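Local atomic coordinates of lipid transferase CIDEC (Mus musculus, PDB entry 4IKG), a protein that transfers triacylglycerol between lipid droplets in white adipose tissue, promoting their fusion into a single large droplet and so favouring fat storage. Residues M22-L30 against V55-A63. Numbering follows the deposited sequence.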
loop_
_atom_site.group_PDB
_atom_site.type_symbol
_atom_site.label_atom_id
_atom_site.label_comp_id
_atom_site.label_asym_id
_atom_site.label_seq_id
_atom_site.Cartn_x
_atom_site.Cartn_y
_atom_site.Cartn_z
ATOM N N MET A 22 -6.336 -4.778 -7.088
ATOM C CA MET A 22 -6.861 -5.970 -6.443
ATOM C C MET A 22 -5.706 -6.752 -5.824
ATOM O O MET A 22 -4.730 -7.072 -6.505
ATOM C CB MET A 22 -7.625 -6.836 -7.444
ATOM C CG MET A 22 -8.862 -6.158 -8.011
ATOM S SD MET A 22 -9.974 -5.567 -6.716
ATOM C CE MET A 22 -10.412 -7.111 -5.913
ATOM N N ALA A 23 -5.814 -7.046 -4.531
ATOM C CA ALA A 23 -4.760 -7.768 -3.822
ATOM C C ALA A 23 -5.283 -8.988 -3.066
ATOM O O ALA A 23 -6.232 -8.886 -2.290
ATOM C CB ALA A 23 -4.035 -6.834 -2.868
ATOM N N HIS A 24 -4.678 -10.148 -3.291
ATOM C CA HIS A 24 -5.081 -11.355 -2.573
ATOM C C HIS A 24 -4.611 -11.322 -1.125
ATOM O O HIS A 24 -5.289 -11.826 -0.231
ATOM C CB HIS A 24 -4.538 -12.608 -3.255
ATOM C CG HIS A 24 -5.507 -13.258 -4.191
ATOM N ND1 HIS A 24 -5.496 -13.029 -5.549
ATOM C CD2 HIS A 24 -6.512 -14.138 -3.965
ATOM C CE1 HIS A 24 -6.454 -13.737 -6.121
ATOM N NE2 HIS A 24 -7.085 -14.419 -5.180
ATOM N N SER A 25 -3.434 -10.752 -0.903
ATOM C CA SER A 25 -2.956 -10.510 0.463
ATOM C C SER A 25 -1.895 -9.406 0.473
ATOM O O SER A 25 -1.546 -8.866 -0.580
ATOM C CB SER A 25 -2.447 -11.786 1.154
ATOM O OG SER A 25 -1.520 -12.499 0.367
ATOM N N LEU A 26 -1.405 -9.072 1.664
ATOM C CA LEU A 26 -0.386 -8.038 1.852
ATOM C C LEU A 26 0.843 -8.273 0.980
ATOM O O LEU A 26 1.288 -7.377 0.254
ATOM C CB LEU A 26 0.034 -7.992 3.324
ATOM C CG LEU A 26 1.114 -6.993 3.741
ATOM C CD1 LEU A 26 0.716 -5.594 3.333
ATOM C CD2 LEU A 26 1.339 -7.061 5.241
ATOM N N GLU A 27 1.379 -9.486 1.068
ATOM C CA GLU A 27 2.574 -9.884 0.336
ATOM C C GLU A 27 2.400 -9.615 -1.149
ATOM O O GLU A 27 3.256 -8.998 -1.795
ATOM C CB GLU A 27 2.818 -11.379 0.538
ATOM C CG GLU A 27 4.269 -11.747 0.749
ATOM C CD GLU A 27 4.688 -12.959 -0.060
ATOM O OE1 GLU A 27 3.971 -13.310 -1.018
ATOM O OE2 GLU A 27 5.733 -13.565 0.257
ATOM N N ASP A 28 1.270 -10.086 -1.661
ATOM C CA ASP A 28 0.934 -10.026 -3.069
ATOM C C ASP A 28 0.787 -8.587 -3.537
ATOM O O ASP A 28 1.255 -8.219 -4.617
ATOM C CB ASP A 28 -0.377 -10.768 -3.281
ATOM C CG ASP A 28 -0.528 -11.955 -2.336
ATOM O OD1 ASP A 28 -0.068 -11.846 -1.180
ATOM O OD2 ASP A 28 -1.082 -13.004 -2.733
ATOM N N LEU A 29 0.115 -7.780 -2.722
ATOM C CA LEU A 29 -0.029 -6.362 -3.004
ATOM C C LEU A 29 1.348 -5.740 -3.131
ATOM O O LEU A 29 1.644 -5.059 -4.111
ATOM C CB LEU A 29 -0.804 -5.664 -1.888
ATOM C CG LEU A 29 -0.975 -4.157 -2.082
ATOM C CD1 LEU A 29 -1.698 -3.878 -3.389
ATOM C CD2 LEU A 29 -1.722 -3.540 -0.910
ATOM N N LEU A 30 2.190 -5.985 -2.134
ATOM C CA LEU A 30 3.547 -5.455 -2.153
ATOM C C LEU A 30 4.344 -5.935 -3.370
ATOM O O LEU A 30 5.236 -5.235 -3.850
ATOM C CB LEU A 30 4.276 -5.758 -0.838
ATOM C CG LEU A 30 4.300 -4.595 0.161
ATOM C CD1 LEU A 30 4.818 -3.344 -0.523
ATOM C CD2 LEU A 30 2.930 -4.341 0.775
ATOM N N VAL A 55 0.867 -1.288 8.287
ATOM C CA VAL A 55 0.132 -2.511 7.988
ATOM C C VAL A 55 1.131 -3.619 7.663
ATOM O O VAL A 55 1.634 -3.696 6.537
ATOM C CB VAL A 55 -0.811 -2.320 6.784
ATOM C CG1 VAL A 55 -1.714 -3.532 6.617
ATOM C CG2 VAL A 55 -1.641 -1.056 6.950
ATOM N N GLU A 56 1.420 -4.473 8.643
ATOM C CA GLU A 56 2.441 -5.505 8.469
ATOM C C GLU A 56 1.932 -6.920 8.745
ATOM O O GLU A 56 2.696 -7.884 8.674
ATOM C CB GLU A 56 3.667 -5.203 9.336
ATOM C CG GLU A 56 3.377 -5.150 10.828
ATOM C CD GLU A 56 4.635 -4.984 11.658
ATOM O OE1 GLU A 56 5.611 -4.389 11.156
ATOM O OE2 GLU A 56 4.650 -5.455 12.815
ATOM N N THR A 57 0.646 -7.041 9.062
ATOM C CA THR A 57 0.022 -8.351 9.214
ATOM C C THR A 57 -1.151 -8.504 8.250
ATOM O O THR A 57 -1.819 -7.523 7.907
ATOM C CB THR A 57 -0.440 -8.612 10.662
ATOM O OG1 THR A 57 -1.258 -9.787 10.700
ATOM C CG2 THR A 57 -1.239 -7.436 11.187
ATOM N N GLU A 58 -1.391 -9.736 7.814
ATOM C CA GLU A 58 -2.416 -10.019 6.818
ATOM C C GLU A 58 -3.819 -9.841 7.398
ATOM O O GLU A 58 -4.760 -9.483 6.686
ATOM C CB GLU A 58 -2.230 -11.438 6.273
ATOM C CG GLU A 58 -2.514 -11.588 4.788
ATOM C CD GLU A 58 -3.994 -11.655 4.480
ATOM O OE1 GLU A 58 -4.424 -11.032 3.486
ATOM O OE2 GLU A 58 -4.729 -12.332 5.229
ATOM N N GLU A 59 -3.946 -10.082 8.700
ATOM C CA GLU A 59 -5.231 -9.958 9.382
ATOM C C GLU A 59 -5.721 -8.512 9.413
ATOM O O GLU A 59 -6.875 -8.233 9.083
ATOM C CB GLU A 59 -5.151 -10.521 10.805
ATOM C CG GLU A 59 -5.055 -12.043 10.881
ATOM C CD GLU A 59 -3.734 -12.583 10.368
ATOM O OE1 GLU A 59 -2.714 -11.871 10.483
ATOM O OE2 GLU A 59 -3.721 -13.717 9.842
ATOM N N TYR A 60 -4.840 -7.596 9.810
ATOM C CA TYR A 60 -5.164 -6.170 9.840
ATOM C C TYR A 60 -5.391 -5.643 8.430
ATOM O O TYR A 60 -6.245 -4.786 8.208
ATOM C CB TYR A 60 -4.047 -5.374 10.518
ATOM C CG TYR A 60 -4.360 -3.911 10.743
ATOM C CD1 TYR A 60 -5.189 -3.512 11.782
ATOM C CD2 TYR A 60 -3.812 -2.927 9.927
ATOM C CE1 TYR A 60 -5.474 -2.174 12.000
ATOM C CE2 TYR A 60 -4.091 -1.586 10.137
ATOM C CZ TYR A 60 -4.923 -1.216 11.176
ATOM O OH TYR A 60 -5.207 0.113 11.393
ATOM N N PHE A 61 -4.617 -6.163 7.482
ATOM C CA PHE A 61 -4.734 -5.770 6.082
ATOM C C PHE A 61 -6.092 -6.173 5.522
ATOM O O PHE A 61 -6.687 -5.451 4.722
ATOM C CB PHE A 61 -3.608 -6.397 5.252
ATOM C CG PHE A 61 -3.790 -6.249 3.766
ATOM C CD1 PHE A 61 -3.511 -5.048 3.131
ATOM C CD2 PHE A 61 -4.226 -7.319 2.999
ATOM C CE1 PHE A 61 -3.673 -4.916 1.761
ATOM C CE2 PHE A 61 -4.388 -7.190 1.630
ATOM C CZ PHE A 61 -4.111 -5.989 1.012
ATOM N N GLN A 62 -6.577 -7.333 5.954
ATOM C CA GLN A 62 -7.881 -7.821 5.522
ATOM C C GLN A 62 -9.023 -7.124 6.257
ATOM O O GLN A 62 -10.111 -6.953 5.707
ATOM C CB GLN A 62 -7.981 -9.337 5.716
ATOM C CG GLN A 62 -7.178 -10.148 4.714
ATOM C CD GLN A 62 -7.666 -9.964 3.290
ATOM O OE1 GLN A 62 -8.866 -9.836 3.044
ATOM N NE2 GLN A 62 -6.736 -9.946 2.344
ATOM N N ALA A 63 -8.770 -6.719 7.496
ATOM C CA ALA A 63 -9.817 -6.144 8.332
ATOM C C ALA A 63 -10.111 -4.681 8.008
ATOM O O ALA A 63 -11.185 -4.177 8.335
ATOM C CB ALA A 63 -9.468 -6.301 9.798
#
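Glu58 OE1, packed against Ser25, takes a hydrogen bond from Gln62 NE2 (2.8 Å) on its syn lone pair, with Glu58 OE1 tilted 16° out of the Gln62 amide plane. The same oxygen lies 3.1 Å from Ser25 CB. This bond within helix 58-63 holds the bent Glu58 and Gln62 side chains together alongside the turn His24-Ser25, where Gln62 NE2 also comes to 3.5 Å from His24 O without bonding to it. Phe61, from the same helix, points toward 22-30. Its CG stands anti to the backbone N (chi1 170°), which carries the ring to the start of helix 26-36. Leu26 CA sits 4.0 Å above the centre of one face, and Ala23 CB meets the ring edge near CZ. Leu29 CD2 approaches obliquely, 3.6 Å from Phe61 CE1. Arg6 makes a cation-pi contact with the ring and hydrogen-bonds through NE to Phe61 O, while Cys8 of strand 7-11 packs against the same side chain. Leu26 CD2 rests against the backbone of 55-57, 3.6 Å from Val55 O. The short helical axes stand at 78°. Phe61 thus joins helix 58-63 to the start of helix 26-36 beside the mixed sheet, in the ubiquitin-like fold of the CIDE-N domain.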